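Local coordinates for protein trehalose monomycolate exporter MmpL3 (PDB 7NVH) that exports trehalose monomycolate, a carrier of mycolic acids for the mycobacterial cell envelope, and probably works as a proton-driven RND-type membrane transporter, at residues 653-659 with 727-731; 389-393 with 660-664; 254-258 with 670-674. One frame throughout, in Å; residues are numbered along the deposited sequence.

Contact 1 (653-659 with 727-731); sequences RERGMST and GDDCW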
loop_
_atom_site.group_PDB
_atom_site.type_symbol
_atom_site.label_atom_id
_atom_site.label_comp_id
_atom_site.label_asym_id
_atom_site.label_seq_id
_atom_site.Cartn_x
_atom_site.Cartn_y
_atom_site.Cartn_z
ATOM N N ARG A 653 -37.259 -6.398 1.699
ATOM C CA ARG A 653 -37.909 -7.255 2.684
ATOM C C ARG A 653 -38.864 -6.463 3.564
ATOM O O ARG A 653 -39.967 -6.928 3.873
ATOM C CB ARG A 653 -36.861 -7.965 3.537
ATOM C CG ARG A 653 -37.423 -8.608 4.787
ATOM C CD ARG A 653 -37.997 -9.978 4.486
ATOM N NE ARG A 653 -39.009 -10.367 5.460
ATOM C CZ ARG A 653 -39.390 -11.620 5.677
ATOM N NH1 ARG A 653 -38.842 -12.609 4.989
ATOM N NH2 ARG A 653 -40.319 -11.884 6.583
ATOM N N GLU A 654 -38.461 -5.259 3.976
ATOM C CA GLU A 654 -39.328 -4.431 4.804
ATOM C C GLU A 654 -40.607 -4.040 4.081
ATOM O O GLU A 654 -41.601 -3.712 4.735
ATOM C CB GLU A 654 -38.580 -3.179 5.261
ATOM C CG GLU A 654 -37.362 -3.463 6.124
ATOM C CD GLU A 654 -37.719 -3.770 7.567
ATOM O OE1 GLU A 654 -36.794 -3.900 8.393
ATOM O OE2 GLU A 654 -38.924 -3.876 7.879
ATOM N N ARG A 655 -40.608 -4.070 2.750
ATOM C CA ARG A 655 -41.792 -3.763 1.960
ATOM C C ARG A 655 -42.780 -4.922 1.902
ATOM O O ARG A 655 -43.699 -4.889 1.078
ATOM C CB ARG A 655 -41.385 -3.354 0.544
ATOM C CG ARG A 655 -40.826 -1.947 0.450
ATOM C CD ARG A 655 -40.918 -1.405 -0.966
ATOM N NE ARG A 655 -40.612 -2.423 -1.965
ATOM C CZ ARG A 655 -39.509 -2.434 -2.707
ATOM N NH1 ARG A 655 -38.600 -1.479 -2.562
ATOM N NH2 ARG A 655 -39.312 -3.400 -3.593
ATOM N N GLY A 656 -42.612 -5.935 2.748
ATOM C CA GLY A 656 -43.509 -7.069 2.781
ATOM C C GLY A 656 -43.105 -8.243 1.916
ATOM O O GLY A 656 -43.780 -9.279 1.959
ATOM N N MET A 657 -42.037 -8.116 1.136
ATOM C CA MET A 657 -41.609 -9.201 0.267
ATOM C C MET A 657 -41.142 -10.397 1.084
ATOM O O MET A 657 -40.548 -10.245 2.154
ATOM C CB MET A 657 -40.486 -8.729 -0.655
ATOM C CG MET A 657 -40.856 -7.578 -1.576
ATOM S SD MET A 657 -41.715 -8.083 -3.082
ATOM C CE MET A 657 -43.425 -8.084 -2.549
ATOM N N SER A 658 -41.414 -11.595 0.574
ATOM C CA SER A 658 -40.917 -12.808 1.200
ATOM C C SER A 658 -39.396 -12.863 1.080
ATOM O O SER A 658 -38.764 -12.012 0.452
ATOM C CB SER A 658 -41.561 -14.036 0.565
ATOM O OG SER A 658 -41.419 -15.169 1.403
ATOM N N THR A 659 -38.795 -13.881 1.698
ATOM C CA THR A 659 -37.339 -13.975 1.695
ATOM C C THR A 659 -36.798 -14.216 0.292
ATOM O O THR A 659 -35.773 -13.642 -0.088
ATOM C CB THR A 659 -36.878 -15.082 2.640
ATOM O OG1 THR A 659 -37.454 -14.874 3.935
ATOM C CG2 THR A 659 -35.365 -15.073 2.765
ATOM N N GLY A 727 -32.929 -19.202 5.141
ATOM C CA GLY A 727 -34.369 -19.108 5.249
ATOM C C GLY A 727 -34.838 -17.757 5.735
ATOM O O GLY A 727 -34.188 -16.737 5.486
ATOM N N ASP A 728 -35.968 -17.739 6.439
ATOM C CA ASP A 728 -36.539 -16.505 6.960
ATOM C C ASP A 728 -35.752 -15.939 8.131
ATOM O O ASP A 728 -36.079 -14.842 8.597
ATOM C CB ASP A 728 -37.991 -16.739 7.375
ATOM C CG ASP A 728 -38.907 -16.956 6.189
ATOM O OD1 ASP A 728 -38.649 -16.365 5.122
ATOM O OD2 ASP A 728 -39.886 -17.720 6.323
ATOM N N ASP A 729 -34.739 -16.650 8.617
ATOM C CA ASP A 729 -33.934 -16.201 9.740
ATOM C C ASP A 729 -32.783 -15.298 9.323
ATOM O O ASP A 729 -31.998 -14.888 10.181
ATOM C CB ASP A 729 -33.390 -17.406 10.511
ATOM C CG ASP A 729 -34.356 -17.899 11.571
ATOM O OD1 ASP A 729 -35.195 -17.100 12.033
ATOM O OD2 ASP A 729 -34.278 -19.089 11.940
ATOM N N CYS A 730 -32.656 -14.985 8.032
ATOM C CA CYS A 730 -31.683 -13.982 7.611
ATOM C C CYS A 730 -32.005 -12.618 8.198
ATOM O O CYS A 730 -31.111 -11.779 8.351
ATOM C CB CYS A 730 -31.648 -13.875 6.087
ATOM S SG CYS A 730 -31.062 -15.326 5.216
ATOM N N TRP A 731 -33.271 -12.379 8.527
ATOM C CA TRP A 731 -33.765 -11.055 8.873
ATOM C C TRP A 731 -33.996 -10.914 10.373
ATOM O O TRP A 731 -34.750 -10.043 10.812
ATOM C CB TRP A 731 -35.057 -10.774 8.114
ATOM C CG TRP A 731 -34.991 -11.179 6.681
ATOM C CD1 TRP A 731 -35.663 -12.207 6.097
ATOM C CD2 TRP A 731 -34.193 -10.586 5.653
ATOM N NE1 TRP A 731 -35.346 -12.285 4.766
ATOM C CE2 TRP A 731 -34.443 -11.300 4.469
ATOM C CE3 TRP A 731 -33.296 -9.517 5.617
ATOM C CZ2 TRP A 731 -33.830 -10.981 3.264
ATOM C CZ3 TRP A 731 -32.690 -9.204 4.422
ATOM C CH2 TRP A 731 -32.958 -9.931 3.261
#

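Contact 2 (389-393 with 660-664); sequences VNRVM and QEAIR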
loop_
_atom_site.group_PDB
_atom_site.type_symbol
_atom_site.label_atom_id
_atom_site.label_comp_id
_atom_site.label_asym_id
_atom_site.label_seq_id
_atom_site.Cartn_x
_atom_site.Cartn_y
_atom_site.Cartn_z
ATOM N N VAL A 389 -30.579 -15.558 -10.506
ATOM C CA VAL A 389 -31.028 -15.890 -9.164
ATOM C C VAL A 389 -32.520 -16.179 -9.251
ATOM O O VAL A 389 -33.368 -15.489 -8.675
ATOM C CB VAL A 389 -30.682 -14.741 -8.197
ATOM C CG1 VAL A 389 -31.312 -13.441 -8.666
ATOM C CG2 VAL A 389 -31.085 -15.072 -6.775
ATOM N N ASN A 390 -32.833 -17.240 -9.976
ATOM C CA ASN A 390 -34.038 -18.039 -9.840
ATOM C C ASN A 390 -33.729 -19.497 -10.077
ATOM O O ASN A 390 -34.531 -20.359 -9.704
ATOM C CB ASN A 390 -35.113 -17.572 -10.825
ATOM C CG ASN A 390 -36.510 -17.932 -10.378
ATOM O OD1 ASN A 390 -36.697 -18.663 -9.405
ATOM N ND2 ASN A 390 -37.505 -17.409 -11.083
ATOM N N ARG A 391 -32.588 -19.787 -10.700
ATOM C CA ARG A 391 -31.937 -21.081 -10.710
ATOM C C ARG A 391 -30.955 -21.222 -9.567
ATOM O O ARG A 391 -30.745 -22.336 -9.079
ATOM C CB ARG A 391 -31.177 -21.282 -12.023
ATOM C CG ARG A 391 -31.924 -20.843 -13.265
ATOM C CD ARG A 391 -30.973 -20.764 -14.449
ATOM N NE ARG A 391 -31.415 -19.801 -15.453
ATOM C CZ ARG A 391 -32.410 -20.015 -16.307
ATOM N NH1 ARG A 391 -33.074 -21.163 -16.288
ATOM N NH2 ARG A 391 -32.740 -19.081 -17.187
ATOM N N VAL A 392 -30.340 -20.116 -9.136
ATOM C CA VAL A 392 -29.455 -20.182 -7.977
ATOM C C VAL A 392 -30.227 -20.616 -6.739
ATOM O O VAL A 392 -29.761 -21.463 -5.968
ATOM C CB VAL A 392 -28.743 -18.836 -7.758
ATOM C CG1 VAL A 392 -27.999 -18.849 -6.443
ATOM C CG2 VAL A 392 -27.778 -18.565 -8.890
ATOM N N MET A 393 -31.417 -20.057 -6.526
ATOM C CA MET A 393 -32.198 -20.397 -5.344
ATOM C C MET A 393 -33.049 -21.645 -5.521
ATOM O O MET A 393 -33.723 -22.050 -4.569
ATOM C CB MET A 393 -33.111 -19.240 -4.940
ATOM C CG MET A 393 -32.395 -18.000 -4.462
ATOM S SD MET A 393 -33.583 -16.745 -3.954
ATOM C CE MET A 393 -34.195 -16.189 -5.535
ATOM N N GLN A 660 -37.469 -15.061 -0.491
ATOM C CA GLN A 660 -37.008 -15.339 -1.848
ATOM C C GLN A 660 -37.169 -14.116 -2.743
ATOM O O GLN A 660 -36.244 -13.738 -3.476
ATOM C CB GLN A 660 -37.773 -16.535 -2.414
ATOM C CG GLN A 660 -37.199 -17.093 -3.699
ATOM C CD GLN A 660 -37.700 -18.488 -3.998
ATOM O OE1 GLN A 660 -38.505 -19.043 -3.255
ATOM N NE2 GLN A 660 -37.221 -19.065 -5.093
ATOM N N GLU A 661 -38.340 -13.480 -2.690
ATOM C CA GLU A 661 -38.560 -12.268 -3.470
ATOM C C GLU A 661 -37.638 -11.148 -3.013
ATOM O O GLU A 661 -37.161 -10.355 -3.832
ATOM C CB GLU A 661 -40.021 -11.840 -3.363
ATOM C CG GLU A 661 -40.996 -12.994 -3.468
ATOM C CD GLU A 661 -42.424 -12.536 -3.678
ATOM O OE1 GLU A 661 -42.776 -11.438 -3.200
ATOM O OE2 GLU A 661 -43.194 -13.276 -4.324
ATOM N N ALA A 662 -37.387 -11.051 -1.708
ATOM C CA ALA A 662 -36.452 -10.046 -1.222
ATOM C C ALA A 662 -35.111 -10.183 -1.923
ATOM O O ALA A 662 -34.551 -9.197 -2.410
ATOM C CB ALA A 662 -36.281 -10.164 0.291
ATOM N N ILE A 663 -34.606 -11.413 -2.025
ATOM C CA ILE A 663 -33.348 -11.651 -2.725
ATOM C C ILE A 663 -33.478 -11.298 -4.200
ATOM O O ILE A 663 -32.591 -10.658 -4.776
ATOM C CB ILE A 663 -32.897 -13.110 -2.534
ATOM C CG1 ILE A 663 -32.726 -13.427 -1.051
ATOM C CG2 ILE A 663 -31.598 -13.363 -3.270
ATOM C CD1 ILE A 663 -32.613 -14.902 -0.762
ATOM N N ARG A 664 -34.579 -11.710 -4.838
ATOM C CA ARG A 664 -34.724 -11.464 -6.271
ATOM C C ARG A 664 -34.654 -9.977 -6.589
ATOM O O ARG A 664 -33.831 -9.547 -7.402
ATOM C CB ARG A 664 -36.033 -12.051 -6.794
ATOM C CG ARG A 664 -35.950 -13.510 -7.175
ATOM C CD ARG A 664 -36.966 -13.847 -8.248
ATOM N NE ARG A 664 -38.271 -13.263 -7.971
ATOM C CZ ARG A 664 -39.276 -13.922 -7.406
ATOM N NH1 ARG A 664 -39.125 -15.192 -7.056
ATOM N NH2 ARG A 664 -40.432 -13.313 -7.190
#

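Contact 3 (254-258 with 670-674); sequences LFIVS and TGRII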
loop_
_atom_site.group_PDB
_atom_site.type_symbol
_atom_site.label_atom_id
_atom_site.label_comp_id
_atom_site.label_asym_id
_atom_site.label_seq_id
_atom_site.Cartn_x
_atom_site.Cartn_y
_atom_site.Cartn_z
ATOM N N LEU A 254 -21.681 6.333 -8.548
ATOM C CA LEU A 254 -22.475 5.431 -9.375
ATOM C C LEU A 254 -23.764 5.040 -8.676
ATOM O O LEU A 254 -24.857 5.187 -9.233
ATOM C CB LEU A 254 -21.658 4.186 -9.711
ATOM C CG LEU A 254 -22.095 3.337 -10.901
ATOM C CD1 LEU A 254 -22.009 4.110 -12.192
ATOM C CD2 LEU A 254 -21.245 2.086 -10.971
ATOM N N PHE A 255 -23.654 4.547 -7.443
ATOM C CA PHE A 255 -24.837 4.077 -6.732
ATOM C C PHE A 255 -25.822 5.208 -6.482
ATOM O O PHE A 255 -27.028 5.046 -6.697
ATOM C CB PHE A 255 -24.439 3.403 -5.421
ATOM C CG PHE A 255 -23.986 1.984 -5.589
ATOM C CD1 PHE A 255 -24.896 0.945 -5.516
ATOM C CD2 PHE A 255 -22.659 1.688 -5.833
ATOM C CE1 PHE A 255 -24.487 -0.362 -5.675
ATOM C CE2 PHE A 255 -22.244 0.385 -5.994
ATOM C CZ PHE A 255 -23.158 -0.642 -5.915
ATOM N N ILE A 256 -25.331 6.372 -6.056
ATOM C CA ILE A 256 -26.247 7.455 -5.710
ATOM C C ILE A 256 -26.910 8.033 -6.955
ATOM O O ILE A 256 -28.117 8.309 -6.956
ATOM C CB ILE A 256 -25.516 8.524 -4.885
ATOM C CG1 ILE A 256 -25.220 7.964 -3.497
ATOM C CG2 ILE A 256 -26.351 9.782 -4.776
ATOM C CD1 ILE A 256 -24.383 8.850 -2.644
ATOM N N VAL A 257 -26.151 8.219 -8.036
ATOM C CA VAL A 257 -26.732 8.739 -9.269
ATOM C C VAL A 257 -27.735 7.750 -9.845
ATOM O O VAL A 257 -28.807 8.141 -10.323
ATOM C CB VAL A 257 -25.623 9.080 -10.278
ATOM C CG1 VAL A 257 -26.209 9.310 -11.656
ATOM C CG2 VAL A 257 -24.855 10.304 -9.823
ATOM N N SER A 258 -27.410 6.455 -9.815
ATOM C CA SER A 258 -28.343 5.454 -10.311
ATOM C C SER A 258 -29.616 5.432 -9.482
ATOM O O SER A 258 -30.716 5.305 -10.026
ATOM C CB SER A 258 -27.683 4.079 -10.314
ATOM O OG SER A 258 -27.632 3.543 -9.006
ATOM N N THR A 670 -29.761 -4.145 -8.384
ATOM C CA THR A 670 -28.402 -3.645 -8.239
ATOM C C THR A 670 -27.393 -4.408 -9.084
ATOM O O THR A 670 -26.193 -4.147 -8.972
ATOM C CB THR A 670 -27.973 -3.693 -6.774
ATOM O OG1 THR A 670 -26.763 -2.946 -6.608
ATOM C CG2 THR A 670 -27.717 -5.124 -6.354
ATOM N N GLY A 671 -27.842 -5.344 -9.919
ATOM C CA GLY A 671 -26.897 -6.162 -10.663
ATOM C C GLY A 671 -26.044 -5.348 -11.616
ATOM O O GLY A 671 -24.813 -5.441 -11.603
ATOM N N ARG A 672 -26.688 -4.523 -12.442
ATOM C CA ARG A 672 -25.944 -3.710 -13.399
ATOM C C ARG A 672 -25.051 -2.704 -12.691
ATOM O O ARG A 672 -23.913 -2.468 -13.111
ATOM C CB ARG A 672 -26.905 -2.992 -14.343
ATOM C CG ARG A 672 -26.218 -2.351 -15.530
ATOM C CD ARG A 672 -27.097 -1.305 -16.187
ATOM N NE ARG A 672 -26.853 -1.223 -17.622
ATOM C CZ ARG A 672 -27.189 -0.184 -18.377
ATOM N NH1 ARG A 672 -27.784 0.868 -17.833
ATOM N NH2 ARG A 672 -26.928 -0.194 -19.676
ATOM N N ILE A 673 -25.550 -2.099 -11.613
ATOM C CA ILE A 673 -24.775 -1.087 -10.907
ATOM C C ILE A 673 -23.538 -1.705 -10.270
ATOM O O ILE A 673 -22.442 -1.137 -10.338
ATOM C CB ILE A 673 -25.655 -0.373 -9.866
ATOM C CG1 ILE A 673 -26.865 0.259 -10.549
ATOM C CG2 ILE A 673 -24.858 0.688 -9.140
ATOM C CD1 ILE A 673 -26.519 1.039 -11.799
ATOM N N ILE A 674 -23.685 -2.877 -9.650
ATOM C CA ILE A 674 -22.539 -3.525 -9.024
ATOM C C ILE A 674 -21.555 -4.002 -10.083
ATOM O O ILE A 674 -20.337 -3.922 -9.891
ATOM C CB ILE A 674 -23.002 -4.672 -8.112
ATOM C CG1 ILE A 674 -23.649 -4.107 -6.849
ATOM C CG2 ILE A 674 -21.832 -5.552 -7.731
ATOM C CD1 ILE A 674 -24.029 -5.158 -5.837
#

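Contact 1 (653-659 with 727-731)
This is a polar and CH-pi contact between two interhelical turns of the second MMPL repeat: the turn closing helix 624-654 and leading into helix 659-669, and the loop that follows helix 694-726. Its centre lies about 40 Å from the centre of the chain, at the membrane-domain end consistent with the cytoplasmic side in RND permeases. Both turns use glycines with positive phi. Gly656 (phi 92°) sits in the first, where Gly656 N bonds to Arg653 O at 3.0 Å, and Gly727 (phi 97°) is where the backbone departs from helix 694-726. The clearest interaction is a CH-pi contact of Arg653 CD with the five-membered ring of Trp731. Beyond it the guanidinium lies near Asp728, giving a long salt bridge of 3.8 Å between Arg653 NH1 and Asp728 OD1. Thr659 CG2 touches the indole edge, 3.4 Å from Trp731 NE1. A weak hydrogen bond runs from Trp731 NE1 to Thr659 OG1 at 3.4 Å. Both Thr659 OG1 and Asp728 OD1 are less surely placed, so nothing firm rests on them. The CH-pi contact is better defined: Arg653 CD stands 3.6 Å from the Trp731 five-membered ring centroid, 13° off its normal.

Contact 2 (389-393 with 660-664)
The two backbones pair in opposite chain directions: the CA atoms of Val389 and Arg664 lie 6.5 Å apart, and those of Met393 and Gln660 lie 7.8 Å apart. Segment 660-664 is regular helix, marked by the 3.0 Å bond from Arg664 N to Gln660 O, whereas 389-393 is the weakly bonded end of helix 385-391 and the turn after it. Met393 supplies the largest buried area. Its chi2 near 180° extends the chain outward and its chi3 of -74° turns the methyl, so that Met393 CE meets Gln660 CG and Arg664 CG, each at 3.6 Å, while Met393 SD packs on Ile663 CD1 at 3.8 Å. The thioether thus covers positions i, i+3 and i+4 of one helical face. Val389 extends the apolar patch, with Val389 CG2 3.9 Å from Ile663 CG2, and its carbonyl makes van der Waals contact from Val389 O to Arg664 CG at 3.6 Å. Arg664 contributes methylene surface here, while Arg664 NH2 makes a long salt bridge to Glu661 OE2 (4.0 Å) within its own helix. Val389 and Ile663 also reach helix 694-726, at Pro720 and Met723 respectively. The end of a short helix leading into helix 401-408, with its following turn, thus packs on one face of the interhelical helix 659-669, beside helix 694-726, in an RND-type membrane domain.

Contact 3 (254-258 with 670-674)
Helix 248-265 of the first MMPL repeat packs against the start of helix 671-689 of the second, with the CA atoms of Phe255 and Ile673 6.6 Å apart. This is helix-helix packing between the two halves of the transmembrane domain, as in RND permeases. Ile673 dominates the interface, and its two branches reach different partners. Its chi1 in the m well sets Ile673 CG2 over the Phe255 ring, 3.6 Å from the centroid and 12° off the normal, a CH-pi contact. Its chi2, also m, sends Ile673 CD1 to Ser258 CB, at 3.6 Å. Phe255 adopts chi1 -81° and chi2 -90°, which presents one ring face to Ile673 while its edge lies beside two further residues: Phe255 CE1 approaches Thr670 OG1, and Phe255 CZ approaches Ile674 CG1, each at 3.6 Å. Ile674 takes part although its CA-to-CB bond points away from helix 248-265. Leu254, in the t, p rotamer, packs its CG 4.2 Å from Ile673 CG2 and its CD2 3.5 Å from the carbonyl Ile673 O. One turn on, Ser258 has chi1 p: Ser258 OG donates to Phe255 O at 2.8 Å, while Ser258 CB meets Ile673 CD1. The surrounding helices complete the packing. Phe255 also stacks on Phe644 of helix 624-654, which touches Ile674 through Tyr641 and Leu645; Leu254 meets Leu196, Val199 and Phe200 of helix 176-200, and Ile256 reaches Ser325 and Leu329 of helix 305-336.

The centres of contacts 1 and 2 lie 40 and 38 Å from the chain centre, and the two touch through Ala662, whose CB is 3.9 Å from Trp731 CZ2 and 4.0 Å from Arg653 CB; they share helix 659-669. Contact 3 is nearer the chain centre, at 27 Å, and touches neither, its nearest atoms being about 11 Å from contact 1 and about 7 Å from contact 2. All three are partly buried. The chemistry follows position: a long salt bridge and a CH-pi contact in the outlying turns of contact 1, methionine and aliphatic packing in contact 2, and apolar helix packing in contact 3, which joins the two halves through helices 248-265 and 671-689.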